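Local coordinates for protein Wss1p (Saccharomyces cerevisiae FostersO, PDB 5XBN) that cleaves DNA-bound proteins as a zinc-dependent metalloendopeptidase, helping to repair toxic DNA-protein cross-links, at residues 28-34 against 65-71; 22-26 against 49-55; 76-80 against 91-95; 73-77 against 96-100. One frame throughout, in Å; residues are numbered along the deposited sequence.

Interaction 1: 28-34 against 65-71; sequences HIQKVAV and KVTNLVE
Ile29 of strand 29-33 lies against Val66 and Leu69 of the neighbouring parallel strand, and its branches divide the two partners between them. Its CB is 4.1 Å from the carbonyl O of Val66. With CG1 anti to the carbonyl carbon (chi1 -57°), that atom runs alongside Val66 and meets its CB at 4.1 Å, while CG2 is turned to Leu69 CB at 4.0 Å. The tip, CD1, ends 4.1 Å from Leu69 CD2. Helices 41-54 and 106-118 cover this apolar face, through Ala52 and Met113 among others. The backbones run only 6° from parallel: Leu69 N donates to Lys31 O at 2.9 Å, and Ala33 takes part through both its N, given to Leu69 O, and its O, which accepts from Glu71 N. At Thr67 the chain turns a corner, and the bond from Lys31 N to Thr67 O is weak. Where the pairing begins, Lys65 NZ reaches the edge of the His28 ring and donates to ND1 at 3.0 Å, 11° out of the ring plane. Such a bond needs a lone pair on ND1, so His28 is probably neutral here, a positive imidazole beside the ammonium group being unfavourable.

Interaction 2: 22-26 against 49-55; sequences IPHKN and KEIAHKV
The loop that leads into edge strand 29-33 of the mixed sheet crosses the last turns of helix 41-54, where Pro23, His24 and Asn26 meet Lys49, Glu50, Ala52 and His53. Pro23 points at the helix; the Pro23 and Lys49 side chains cross at about a right angle, Pro23 CG 3.8 Å from Lys49 CB. The same CG comes within 3.5 Å of Glu50 OE1, whose chain bends at chi2 (63°) and brings the carboxylate over to the proline. Further along, the His24 and His53 side chains run side by side and point the same way, and their rings meet obliquely, planes 37° apart; His24 CB lies 3.6 Å from His53 ND1, and the backbone N of His24 sits over one face of the His53 ring. Asn26 makes the direct polar bond: its ND2 donates to Ala52 O at 2.8 Å, somewhat bent, while OD1 accepts from the backbone N of His28, so that both ends of the amide are used and its rotation is fixed. An alanine here would lose both bonds and is likely to leave Ala52 O without this donor and the loop less firmly tied to the helix. On the side that holds Ala52 and Lys49, strand 29-33 packs against the helix through Ile29 and Val32. Two waters complete the seam: one joins His53 ND1 to Lys25 O, weakly at the latter, and the other donates to His24 O and, with its oxygen 2.8 Å away, to Lys49 O.

Interaction 3: 76-80 against 91-95; sequences DQRLL and MLRLR
Arg93 reaches from strand 89-96 into the loop 76-80 and grips it by two carbonyls. Its backbone N donates to Leu80 O at 2.8 Å, an almost straight bond (171°). The side chain leaves with CG anti to the backbone N (chi1 -180°) and bends at chi3, which turns the guanidinium edge to Leu79 O: NE binds it at 2.8 Å, 7° out of the guanidinium plane, and NH2 adds a weak bond to the same oxygen. NH2 also donates to Pro74 O, further back in the loop. A leucine in its place would keep the backbone bond but would probably leave the Leu79 and Pro74 carbonyls without these donors and the loop freer to shift. The other side is looser. Leu80, largely exposed, lays only CD2 against Arg93 CD at 3.8 Å, and a water donates to both Leu80 O and Arg93 O. The guanidinium is set against a type I turn from Asp76 to Leu79, in which Asp76 OD1 accepts from Arg78 N to form an Asx turn. The loop then enters strand 81-84, and the Leu79 side chain is about 8 Å from the zinc, consistent with the antiparallel edge strand that borders the active-site cleft in many HExxH zinc peptidases.

Interaction 4: 73-77 against 96-100; sequences YPRDQ and CSTDE
Tyr73 points its ring out of the loop 73-77 toward segment 96-100, and its hydroxyl ends on Cys96 O, to which OH donates at 2.6 Å. With CG anti to the backbone N (chi1 -167°), the ring carries the phenol across the gap between the two loops. Cys96 O lies near the ring plane, at the edge, and also approaches ring atom CE1, at 3.3 Å. Seen from the carbonyl, the hydroxyl is tilted 18° from its plane. Glu100 approaches the ring obliquely, from the CE2 side: the two side chains cross at about a right angle, the ring and carboxylate planes are 74° apart, and Glu100 CG is 3.5 Å from Tyr73 CE2. The carboxylate itself is held elsewhere, by a salt bridge from OE2 to Lys38. The oxygen that Tyr73 grips belongs to a type I beta turn from Cys96 to Asp99, which follows strand 89-96 and begins the connection to helix 106-118; Asp99 N closes the turn on the same Cys96 O at 3.1 Å. One carbonyl thus serves a turn bond and a phenol at once, which ties the turn to the loop after strand 66-72. Farther out, at the surface, Gln77 points toward the turn and runs its extended chain past Ser97, with CB 3.9 Å from Ser97 CB. The Gln77 and Thr98 side chains cross at about a right angle, and Gln77 OE1 stops 3.7 Å from the methyl carbon CG2 of Thr98.

Interactions 1 and 2 cross along the chain, their centres about 10 Å apart: the edge strand packs on helix 41-54, part of the helical link that makes a beta-alpha-beta crossover between parallel strands 29-33 and 66-72. Interaction 3, its centre about 16 Å from that of interaction 1, lies in the same sheet, since strand 89-96 neighbours 66-72, and the Glu71-Arg95 salt bridge ties them. Interactions 3 and 4 start from the same loop, share Asp76 and Gln77, and have centres only about 6 Å apart. Together the contacts run from the N-terminal loop through the sheet to the loops that follow strands 66-72 and 89-96, and helix 106-118, which carries the zinc-binding His115 and active-site Glu116, packs on this framework.

Interaction 1: 28-34 against 65-71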
# COMPACT_ATOMS: atom_id res chain seq x y z
N HIS A 28 -3.06 7.46 -10.29
CA HIS A 28 -1.83 7.94 -9.66
C HIS A 28 -0.82 6.84 -9.38
O HIS A 28 0.24 7.11 -8.84
CB HIS A 28 -2.18 8.68 -8.38
CG HIS A 28 -3.33 9.62 -8.56
ND1 HIS A 28 -3.24 10.76 -9.33
CD2 HIS A 28 -4.62 9.55 -8.12
CE1 HIS A 28 -4.41 11.37 -9.34
NE2 HIS A 28 -5.26 10.66 -8.62
N ILE A 29 -1.18 5.61 -9.72
CA ILE A 29 -0.24 4.49 -9.66
C ILE A 29 -0.11 3.89 -11.06
O ILE A 29 -1.10 3.45 -11.64
CB ILE A 29 -0.70 3.41 -8.68
CG1 ILE A 29 -0.90 4.03 -7.29
CG2 ILE A 29 0.29 2.25 -8.69
CD1 ILE A 29 -1.51 3.09 -6.25
N GLN A 30 1.09 3.86 -11.61
CA GLN A 30 1.20 3.46 -13.01
C GLN A 30 1.08 1.94 -13.21
O GLN A 30 0.53 1.49 -14.21
CB GLN A 30 2.53 3.96 -13.59
CG GLN A 30 2.61 5.46 -13.69
CD GLN A 30 3.95 5.91 -14.24
OE1 GLN A 30 4.40 5.43 -15.28
NE2 GLN A 30 4.61 6.82 -13.53
N LYS A 31 1.57 1.15 -12.27
CA LYS A 31 1.63 -0.29 -12.47
C LYS A 31 1.57 -1.01 -11.14
O LYS A 31 2.20 -0.56 -10.18
CB LYS A 31 2.93 -0.66 -13.20
CG LYS A 31 3.12 -2.14 -13.50
CD LYS A 31 2.31 -2.55 -14.70
CE LYS A 31 2.82 -3.85 -15.31
NZ LYS A 31 2.71 -5.01 -14.38
N VAL A 32 0.82 -2.11 -11.07
CA VAL A 32 0.90 -2.99 -9.91
C VAL A 32 1.42 -4.36 -10.34
O VAL A 32 1.27 -4.76 -11.50
CB VAL A 32 -0.45 -3.14 -9.18
CG1 VAL A 32 -1.00 -1.78 -8.82
CG2 VAL A 32 -1.44 -3.89 -10.05
N ALA A 33 2.07 -5.06 -9.43
CA ALA A 33 2.51 -6.43 -9.73
C ALA A 33 2.48 -7.26 -8.47
O ALA A 33 2.57 -6.73 -7.37
CB ALA A 33 3.91 -6.42 -10.33
N VAL A 34 2.33 -8.58 -8.62
CA VAL A 34 2.42 -9.45 -7.45
C VAL A 34 3.39 -10.60 -7.74
O VAL A 34 3.79 -10.79 -8.88
CB VAL A 34 1.04 -10.02 -7.03
CG1 VAL A 34 0.09 -8.88 -6.65
CG2 VAL A 34 0.45 -10.89 -8.12
N LYS A 65 2.10 10.50 -6.18
CA LYS A 65 2.27 9.63 -7.36
C LYS A 65 3.15 8.44 -7.01
O LYS A 65 4.11 8.60 -6.27
CB LYS A 65 2.89 10.40 -8.53
CG LYS A 65 2.03 11.53 -9.08
CD LYS A 65 0.81 10.99 -9.81
CE LYS A 65 0.03 12.12 -10.48
NZ LYS A 65 -1.13 11.59 -11.25
N VAL A 66 2.80 7.26 -7.53
CA VAL A 66 3.63 6.06 -7.38
C VAL A 66 3.79 5.42 -8.76
O VAL A 66 2.83 5.30 -9.49
CB VAL A 66 3.02 5.04 -6.40
CG1 VAL A 66 3.82 3.72 -6.39
CG2 VAL A 66 2.96 5.62 -4.99
N THR A 67 5.01 5.02 -9.12
CA THR A 67 5.18 4.39 -10.42
C THR A 67 4.81 2.92 -10.33
O THR A 67 3.93 2.45 -11.05
CB THR A 67 6.61 4.57 -10.96
OG1 THR A 67 6.89 5.98 -11.07
CG2 THR A 67 6.75 3.92 -12.32
N ASN A 68 5.47 2.19 -9.43
CA ASN A 68 5.20 0.77 -9.22
C ASN A 68 4.72 0.48 -7.81
O ASN A 68 5.37 0.89 -6.85
CB ASN A 68 6.45 -0.08 -9.46
CG ASN A 68 6.93 -0.01 -10.89
OD1 ASN A 68 6.30 -0.55 -11.79
ND2 ASN A 68 8.07 0.65 -11.10
N LEU A 69 3.61 -0.25 -7.69
CA LEU A 69 3.17 -0.78 -6.40
C LEU A 69 3.23 -2.29 -6.49
O LEU A 69 2.48 -2.88 -7.26
CB LEU A 69 1.75 -0.32 -6.06
CG LEU A 69 1.15 -0.95 -4.80
CD1 LEU A 69 1.98 -0.60 -3.59
CD2 LEU A 69 -0.30 -0.49 -4.62
N VAL A 70 4.10 -2.92 -5.71
CA VAL A 70 4.34 -4.34 -5.92
C VAL A 70 4.36 -5.12 -4.61
O VAL A 70 4.58 -4.56 -3.53
CB VAL A 70 5.68 -4.57 -6.66
CG1 VAL A 70 5.70 -3.86 -8.03
CG2 VAL A 70 6.84 -4.10 -5.83
N GLU A 71 4.10 -6.43 -4.71
CA GLU A 71 4.19 -7.33 -3.56
C GLU A 71 5.64 -7.77 -3.34
O GLU A 71 6.37 -7.99 -4.30
CB GLU A 71 3.34 -8.57 -3.80
CG GLU A 71 3.48 -9.61 -2.70
CD GLU A 71 2.72 -10.88 -3.00
OE1 GLU A 71 2.37 -11.12 -4.18
OE2 GLU A 71 2.48 -11.65 -2.04
O HOH W 1 2.25 7.64 -11.17

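Interaction 2: 22-26 against 49-55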
# COMPACT_ATOMS: atom_id res chain seq x y z
N ILE A 22 -12.33 -6.54 -11.73
CA ILE A 22 -11.06 -5.85 -11.55
C ILE A 22 -11.37 -4.47 -10.97
O ILE A 22 -12.20 -3.74 -11.49
CB ILE A 22 -10.31 -5.73 -12.88
CG1 ILE A 22 -10.05 -7.13 -13.45
CG2 ILE A 22 -9.01 -4.94 -12.69
CD1 ILE A 22 -9.31 -7.13 -14.76
N PRO A 23 -10.70 -4.12 -9.86
CA PRO A 23 -10.93 -2.80 -9.26
C PRO A 23 -10.62 -1.67 -10.23
O PRO A 23 -9.72 -1.84 -11.08
CB PRO A 23 -9.95 -2.79 -8.08
CG PRO A 23 -9.79 -4.24 -7.73
CD PRO A 23 -9.79 -4.95 -9.06
N HIS A 24 -11.35 -0.56 -10.13
CA HIS A 24 -11.08 0.62 -10.96
C HIS A 24 -9.61 1.02 -10.82
O HIS A 24 -9.06 1.00 -9.72
CB HIS A 24 -11.98 1.80 -10.56
CG HIS A 24 -13.40 1.69 -11.06
ND1 HIS A 24 -14.43 1.22 -10.28
CD2 HIS A 24 -13.95 2.06 -12.24
CE1 HIS A 24 -15.56 1.26 -10.98
NE2 HIS A 24 -15.30 1.76 -12.17
N LYS A 25 -8.98 1.36 -11.93
CA LYS A 25 -7.58 1.76 -11.89
C LYS A 25 -7.40 3.09 -11.16
O LYS A 25 -8.22 3.99 -11.25
CB LYS A 25 -7.02 1.87 -13.31
CG LYS A 25 -7.10 0.57 -14.09
CD LYS A 25 -6.54 0.73 -15.49
CE LYS A 25 -6.83 -0.49 -16.34
NZ LYS A 25 -6.16 -0.39 -17.67
N ASN A 26 -6.31 3.17 -10.40
CA ASN A 26 -5.89 4.40 -9.74
C ASN A 26 -4.98 5.16 -10.70
O ASN A 26 -3.92 4.67 -11.05
CB ASN A 26 -5.17 4.03 -8.43
CG ASN A 26 -4.65 5.24 -7.65
OD1 ASN A 26 -4.52 6.35 -8.17
ND2 ASN A 26 -4.31 5.00 -6.39
N LYS A 49 -4.70 -4.52 -6.14
CA LYS A 49 -5.46 -3.58 -6.96
C LYS A 49 -6.57 -2.93 -6.16
O LYS A 49 -6.93 -1.79 -6.42
CB LYS A 49 -6.06 -4.27 -8.19
CG LYS A 49 -5.00 -4.59 -9.23
CD LYS A 49 -5.61 -5.12 -10.52
CE LYS A 49 -4.51 -5.38 -11.54
NZ LYS A 49 -5.03 -5.70 -12.91
N GLU A 50 -7.11 -3.66 -5.18
CA GLU A 50 -8.14 -3.07 -4.33
C GLU A 50 -7.51 -2.04 -3.41
O GLU A 50 -8.10 -1.00 -3.15
CB GLU A 50 -8.88 -4.15 -3.53
CG GLU A 50 -10.05 -3.62 -2.68
CD GLU A 50 -11.19 -3.01 -3.49
OE1 GLU A 50 -11.30 -3.29 -4.71
OE2 GLU A 50 -12.00 -2.25 -2.91
N ILE A 51 -6.31 -2.32 -2.91
CA ILE A 51 -5.57 -1.33 -2.12
C ILE A 51 -5.35 -0.07 -2.96
O ILE A 51 -5.63 1.05 -2.52
CB ILE A 51 -4.20 -1.87 -1.66
CG1 ILE A 51 -4.36 -3.02 -0.66
CG2 ILE A 51 -3.33 -0.74 -1.05
CD1 ILE A 51 -4.76 -2.58 0.72
N ALA A 52 -4.87 -0.27 -4.19
CA ALA A 52 -4.62 0.84 -5.12
C ALA A 52 -5.87 1.67 -5.36
O ALA A 52 -5.84 2.88 -5.34
CB ALA A 52 -4.09 0.31 -6.44
N HIS A 53 -6.99 0.99 -5.60
CA HIS A 53 -8.25 1.67 -5.82
C HIS A 53 -8.67 2.45 -4.59
O HIS A 53 -9.05 3.62 -4.67
CB HIS A 53 -9.34 0.65 -6.19
CG HIS A 53 -10.71 1.23 -6.27
ND1 HIS A 53 -11.02 2.30 -7.08
CD2 HIS A 53 -11.86 0.90 -5.63
CE1 HIS A 53 -12.30 2.60 -6.95
NE2 HIS A 53 -12.83 1.76 -6.07
N LYS A 54 -8.58 1.81 -3.43
CA LYS A 54 -9.12 2.41 -2.22
C LYS A 54 -8.34 3.68 -1.83
O LYS A 54 -8.94 4.58 -1.26
CB LYS A 54 -9.11 1.42 -1.07
CG LYS A 54 -10.27 0.41 -1.16
CD LYS A 54 -10.24 -0.56 0.01
CE LYS A 54 -11.36 -0.24 1.00
NZ LYS A 54 -11.23 -1.05 2.23
N VAL A 55 -7.05 3.74 -2.13
CA VAL A 55 -6.27 4.96 -1.79
C VAL A 55 -6.23 6.02 -2.87
O VAL A 55 -5.50 7.00 -2.75
CB VAL A 55 -4.79 4.66 -1.44
CG1 VAL A 55 -4.71 3.88 -0.20
CG2 VAL A 55 -4.04 3.98 -2.60
O HOH W 2 -6.65 -0.61 -8.94
O HOH W 3 -9.41 4.23 -8.42

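Interaction 3: 76-80 against 91-95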
# COMPACT_ATOMS: atom_id res chain seq x y z
N ASP A 76 13.28 -11.35 6.12
CA ASP A 76 13.16 -10.52 7.31
C ASP A 76 11.69 -10.33 7.65
O ASP A 76 10.98 -9.58 6.97
CB ASP A 76 13.84 -9.16 7.06
CG ASP A 76 13.80 -8.25 8.27
OD1 ASP A 76 13.10 -8.57 9.25
OD2 ASP A 76 14.46 -7.18 8.23
N GLN A 77 11.22 -11.01 8.70
CA GLN A 77 9.79 -11.05 9.01
C GLN A 77 9.23 -9.76 9.59
O GLN A 77 8.02 -9.58 9.62
CB GLN A 77 9.50 -12.22 9.95
CG GLN A 77 9.85 -13.58 9.36
CD GLN A 77 9.43 -14.75 10.23
OE1 GLN A 77 8.51 -14.65 11.04
NE2 GLN A 77 10.12 -15.88 10.06
N ARG A 78 10.09 -8.85 10.04
CA ARG A 78 9.61 -7.60 10.60
C ARG A 78 9.33 -6.57 9.50
O ARG A 78 8.74 -5.52 9.75
CB ARG A 78 10.61 -7.02 11.61
CG ARG A 78 10.15 -7.15 13.05
N LEU A 79 9.74 -6.91 8.28
CA LEU A 79 9.58 -6.03 7.14
C LEU A 79 8.18 -6.17 6.52
O LEU A 79 7.79 -7.25 6.08
CB LEU A 79 10.66 -6.34 6.10
CG LEU A 79 10.98 -5.33 5.02
CD1 LEU A 79 11.02 -3.92 5.60
CD2 LEU A 79 12.33 -5.71 4.42
N LEU A 80 7.42 -5.07 6.49
CA LEU A 80 6.05 -5.10 5.99
C LEU A 80 5.86 -4.28 4.72
O LEU A 80 4.93 -4.51 3.95
CB LEU A 80 5.10 -4.57 7.06
CG LEU A 80 4.97 -5.40 8.33
CD1 LEU A 80 3.98 -4.76 9.28
CD2 LEU A 80 4.56 -6.81 7.98
N MSE A 91 6.85 -1.26 -2.10
CA MSE A 91 6.67 -2.70 -1.92
C MSE A 91 5.81 -2.96 -0.70
O MSE A 91 5.97 -2.31 0.33
CB MSE A 91 8.03 -3.40 -1.81
CG MSE A 91 8.83 -3.25 -3.09
SE MSE A 91 10.68 -3.91 -3.18
CE MSE A 91 11.51 -2.54 -2.12
N LEU A 92 4.87 -3.88 -0.83
CA LEU A 92 3.99 -4.26 0.27
C LEU A 92 4.04 -5.76 0.51
O LEU A 92 3.91 -6.52 -0.44
CB LEU A 92 2.53 -3.87 -0.02
CG LEU A 92 2.11 -2.41 -0.17
CD1 LEU A 92 0.61 -2.35 -0.50
CD2 LEU A 92 2.43 -1.65 1.10
N ARG A 93 4.19 -6.17 1.76
CA ARG A 93 3.96 -7.56 2.14
C ARG A 93 2.46 -7.81 2.19
O ARG A 93 1.74 -7.09 2.89
CB ARG A 93 4.59 -7.87 3.50
CG ARG A 93 4.37 -9.32 3.92
CD ARG A 93 4.79 -9.54 5.38
NE ARG A 93 6.23 -9.47 5.58
CZ ARG A 93 7.06 -10.49 5.40
NH1 ARG A 93 6.60 -11.67 4.99
NH2 ARG A 93 8.36 -10.35 5.63
N LEU A 94 1.99 -8.80 1.43
CA LEU A 94 0.57 -9.13 1.39
C LEU A 94 0.24 -10.38 2.20
O LEU A 94 -0.91 -10.63 2.55
CB LEU A 94 0.11 -9.37 -0.06
CG LEU A 94 0.27 -8.23 -1.06
CD1 LEU A 94 -0.30 -8.68 -2.40
CD2 LEU A 94 -0.43 -6.96 -0.58
N ARG A 95 1.27 -11.18 2.48
CA ARG A 95 1.08 -12.51 3.05
C ARG A 95 1.69 -12.65 4.44
O ARG A 95 2.72 -12.04 4.73
CB ARG A 95 1.69 -13.55 2.11
CG ARG A 95 1.05 -13.60 0.75
CD ARG A 95 1.93 -14.35 -0.23
NE ARG A 95 1.40 -14.25 -1.58
CZ ARG A 95 0.51 -15.10 -2.09
NH1 ARG A 95 0.06 -16.10 -1.35
NH2 ARG A 95 0.08 -14.93 -3.34
O HOH W 4 2.07 -4.83 4.32

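Interaction 4: 73-77 against 96-100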
# COMPACT_ATOMS: atom_id res chain seq x y z
N TYR A 73 8.00 -10.36 -0.26
CA TYR A 73 7.83 -11.32 0.83
C TYR A 73 9.21 -11.61 1.41
O TYR A 73 9.77 -12.68 1.20
CB TYR A 73 7.17 -12.61 0.31
CG TYR A 73 6.68 -13.54 1.39
CD1 TYR A 73 5.59 -13.21 2.17
CD2 TYR A 73 7.31 -14.76 1.62
CE1 TYR A 73 5.14 -14.06 3.17
CE2 TYR A 73 6.87 -15.61 2.62
CZ TYR A 73 5.79 -15.26 3.39
OH TYR A 73 5.35 -16.11 4.38
N PRO A 74 9.78 -10.63 2.12
CA PRO A 74 11.19 -10.73 2.52
C PRO A 74 11.40 -11.76 3.63
O PRO A 74 10.49 -12.02 4.41
CB PRO A 74 11.52 -9.32 3.01
CG PRO A 74 10.22 -8.74 3.41
CD PRO A 74 9.19 -9.33 2.50
N ARG A 75 12.60 -12.35 3.67
CA ARG A 75 12.95 -13.30 4.73
C ARG A 75 12.86 -12.62 6.09
O ARG A 75 12.43 -13.22 7.07
CB ARG A 75 14.35 -13.86 4.50
CG ARG A 75 14.39 -15.04 3.55
CD ARG A 75 13.68 -16.23 4.15
NE ARG A 75 14.45 -16.85 5.23
CZ ARG A 75 14.03 -17.89 5.94
NH1 ARG A 75 12.85 -18.43 5.69
NH2 ARG A 75 14.80 -18.39 6.90
N ASP A 76 13.28 -11.35 6.12
CA ASP A 76 13.16 -10.52 7.31
C ASP A 76 11.69 -10.33 7.65
O ASP A 76 10.98 -9.58 6.97
CB ASP A 76 13.84 -9.16 7.06
CG ASP A 76 13.80 -8.25 8.27
OD1 ASP A 76 13.10 -8.57 9.25
OD2 ASP A 76 14.46 -7.18 8.23
N GLN A 77 11.22 -11.01 8.70
CA GLN A 77 9.79 -11.05 9.01
C GLN A 77 9.23 -9.76 9.59
O GLN A 77 8.02 -9.58 9.62
CB GLN A 77 9.50 -12.22 9.95
CG GLN A 77 9.85 -13.58 9.36
CD GLN A 77 9.43 -14.75 10.23
OE1 GLN A 77 8.51 -14.65 11.04
NE2 GLN A 77 10.12 -15.88 10.06
N CYS A 96 1.07 -13.46 5.29
CA CYS A 96 1.62 -13.74 6.62
C CYS A 96 3.03 -14.31 6.55
O CYS A 96 3.32 -15.20 5.74
CB CYS A 96 0.70 -14.71 7.39
SG CYS A 96 -0.67 -13.90 8.24
N SER A 97 3.92 -13.80 7.40
CA SER A 97 5.34 -14.12 7.32
C SER A 97 5.65 -15.53 7.84
O SER A 97 6.76 -16.02 7.67
CB SER A 97 6.16 -13.09 8.09
OG SER A 97 5.80 -13.07 9.46
N THR A 98 4.66 -16.16 8.48
CA THR A 98 4.82 -17.54 8.94
C THR A 98 3.90 -18.50 8.20
O THR A 98 3.80 -19.67 8.56
CB THR A 98 4.53 -17.68 10.46
OG1 THR A 98 3.19 -17.25 10.74
CG2 THR A 98 5.52 -16.86 11.28
N ASP A 99 3.23 -18.01 7.16
CA ASP A 99 2.44 -18.87 6.27
C ASP A 99 2.09 -18.15 4.97
O ASP A 99 1.14 -17.37 4.92
CB ASP A 99 1.17 -19.35 6.97
CG ASP A 99 0.31 -20.22 6.08
OD1 ASP A 99 0.80 -20.69 5.03
OD2 ASP A 99 -0.87 -20.46 6.43
N GLU A 100 2.84 -18.46 3.92
CA GLU A 100 2.63 -17.92 2.58
C GLU A 100 1.18 -17.98 2.08
O GLU A 100 0.79 -17.15 1.26
CB GLU A 100 3.48 -18.67 1.56
CG GLU A 100 4.95 -18.38 1.59
CD GLU A 100 5.68 -19.14 0.51
OE1 GLU A 100 5.02 -19.98 -0.14
OE2 GLU A 100 6.89 -18.90 0.30